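Local coordinates for StAR-related lipid transfer protein 13 (Homo sapiens, PDB 2PSO) that stimulates GTP hydrolysis by RhoA, and perhaps by Cdc42, and carries a lipid-binding START domain, the part present here, at residues L74-A79 / T191-I196. Residues are numbered along the deposited sequence; the frame is centred on the assembly and turned at random.
Sequences LKLWKA and THICRI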
# COMPACT_ATOMS: atom_id res chain seq x y z
N LEU A 74 10.42 -10.51 0.17
CA LEU A 74 9.39 -9.48 0.42
C LEU A 74 7.97 -10.02 0.35
O LEU A 74 7.61 -10.73 -0.59
CB LEU A 74 9.54 -8.29 -0.53
CG LEU A 74 10.62 -7.29 -0.10
CD1 LEU A 74 11.05 -6.43 -1.28
CD2 LEU A 74 10.19 -6.44 1.10
N LYS A 75 7.19 -9.68 1.36
CA LYS A 75 5.82 -10.15 1.43
C LYS A 75 4.85 -9.26 0.65
O LYS A 75 5.12 -8.08 0.39
CB LYS A 75 5.39 -10.29 2.89
CG LYS A 75 5.99 -11.50 3.58
CD LYS A 75 5.97 -11.36 5.10
CE LYS A 75 6.96 -12.32 5.77
NZ LYS A 75 6.73 -12.44 7.23
N LEU A 76 3.73 -9.84 0.26
CA LEU A 76 2.66 -9.09 -0.34
C LEU A 76 1.68 -8.82 0.77
O LEU A 76 1.17 -9.76 1.37
CB LEU A 76 1.97 -9.95 -1.38
CG LEU A 76 0.90 -9.29 -2.23
CD1 LEU A 76 1.53 -8.19 -3.07
CD2 LEU A 76 0.23 -10.33 -3.14
N TRP A 77 1.40 -7.56 1.06
CA TRP A 77 0.44 -7.24 2.11
C TRP A 77 -0.92 -6.82 1.63
O TRP A 77 -1.09 -6.43 0.48
CB TRP A 77 0.98 -6.14 2.98
CG TRP A 77 2.21 -6.50 3.68
CD1 TRP A 77 3.49 -6.34 3.23
CD2 TRP A 77 2.31 -7.07 4.98
NE1 TRP A 77 4.37 -6.75 4.19
CE2 TRP A 77 3.67 -7.21 5.27
CE3 TRP A 77 1.36 -7.47 5.93
CZ2 TRP A 77 4.12 -7.73 6.47
CZ3 TRP A 77 1.81 -7.99 7.13
CH2 TRP A 77 3.18 -8.12 7.39
N LYS A 78 -1.89 -6.86 2.53
CA LYS A 78 -3.27 -6.54 2.23
C LYS A 78 -3.94 -5.93 3.44
O LYS A 78 -4.21 -6.64 4.40
CB LYS A 78 -4.03 -7.79 1.81
CG LYS A 78 -5.48 -7.56 1.50
CD LYS A 78 -6.08 -8.74 0.74
CE LYS A 78 -6.49 -9.85 1.67
NZ LYS A 78 -7.78 -9.52 2.35
N ALA A 79 -4.21 -4.63 3.40
CA ALA A 79 -4.94 -3.94 4.48
C ALA A 79 -6.32 -3.43 4.05
O ALA A 79 -6.52 -3.09 2.89
CB ALA A 79 -4.12 -2.82 5.04
N THR A 191 -9.61 -1.49 0.02
CA THR A 191 -8.58 -2.51 0.21
C THR A 191 -7.32 -2.18 -0.56
O THR A 191 -7.35 -2.05 -1.79
CB THR A 191 -9.07 -3.89 -0.22
OG1 THR A 191 -10.10 -4.33 0.68
CG2 THR A 191 -7.94 -4.90 -0.21
N HIS A 192 -6.21 -2.02 0.15
CA HIS A 192 -4.92 -1.86 -0.50
C HIS A 192 -4.01 -3.12 -0.44
O HIS A 192 -3.45 -3.44 0.62
CB HIS A 192 -4.20 -0.67 0.10
CG HIS A 192 -2.99 -0.27 -0.66
ND1 HIS A 192 -1.93 0.40 -0.07
CD2 HIS A 192 -2.66 -0.44 -1.96
CE1 HIS A 192 -0.99 0.61 -0.98
NE2 HIS A 192 -1.41 0.12 -2.13
N ILE A 193 -3.86 -3.81 -1.56
CA ILE A 193 -2.86 -4.85 -1.68
C ILE A 193 -1.55 -4.35 -2.28
O ILE A 193 -1.50 -4.08 -3.47
CB ILE A 193 -3.32 -5.99 -2.60
CG1 ILE A 193 -4.60 -6.62 -2.06
CG2 ILE A 193 -2.20 -7.05 -2.73
CD1 ILE A 193 -5.39 -7.33 -3.13
N CYS A 194 -0.49 -4.27 -1.49
CA CYS A 194 0.79 -3.89 -2.07
C CYS A 194 2.04 -4.63 -1.58
O CYS A 194 2.01 -5.43 -0.65
CB CYS A 194 1.00 -2.41 -1.88
SG CYS A 194 1.52 -2.11 -0.22
N ARG A 195 3.16 -4.30 -2.22
CA ARG A 195 4.43 -4.98 -2.07
C ARG A 195 5.47 -3.98 -2.54
O ARG A 195 5.69 -3.81 -3.74
CB ARG A 195 4.47 -6.20 -2.99
CG ARG A 195 5.70 -7.11 -2.80
CD ARG A 195 5.74 -8.31 -3.78
NE ARG A 195 6.64 -9.35 -3.28
CZ ARG A 195 7.06 -10.43 -3.95
NH1 ARG A 195 6.69 -10.67 -5.20
NH2 ARG A 195 7.86 -11.29 -3.33
N ILE A 196 6.09 -3.30 -1.60
CA ILE A 196 7.07 -2.29 -1.95
C ILE A 196 8.45 -2.73 -1.47
O ILE A 196 8.57 -3.41 -0.45
CB ILE A 196 6.70 -0.95 -1.31
CG1 ILE A 196 5.20 -0.69 -1.50
CG2 ILE A 196 7.51 0.18 -1.91
CD1 ILE A 196 4.72 0.65 -0.98
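Thr191 opens the pairing by resting its CG2 near Lys78 CG, at the start of an antiparallel strand pair in the curved sheet of the START fold; the axes of strand 76-79 and strand 191-196 approach to 4.7 Å. Thr191 OG1 is hydrogen-bonded to Ser80 OG. His192 makes a hydrogen-bonded pair with Ala79: His192 N reaches Ala79 O at 3.0 Å, and Ala79 N returns to His192 O at 3.1 Å. The His192 imidazole extends from the pair to stack on the Tyr178 ring, with NE2 hydrogen-bonded to Ser176 OG. Ile193 and Lys78 form the intervening non-hydrogen-bonded pair, their side chains side by side on one face. With Ile193 CG1 anti to the carbonyl carbon (chi1 -59°), CG1 lies 3.8 Å from Lys78 CG while CG2 is directed to Leu76 CG, 3.9 Å away. On the face shared with Ala79 and His192, which helix 209-223 covers, Cys194 makes a hydrogen-bonded pair with Trp77: Trp77 N to Cys194 O is 2.8 Å, whereas the bond from Cys194 N to Trp77 O is weak. Arg195 has CB against Leu76 CD1, and its chain, extended from CG to NE, passes Lys75 O to reach Leu74. While NH1 forms a salt bridge with Asp70, NE and NH2 converge on Leu74 O, at 3.2 Å from NE and 2.8 Å from NH2; the NH2 bond is the straighter, 148° at its hydrogen against 135° for NE.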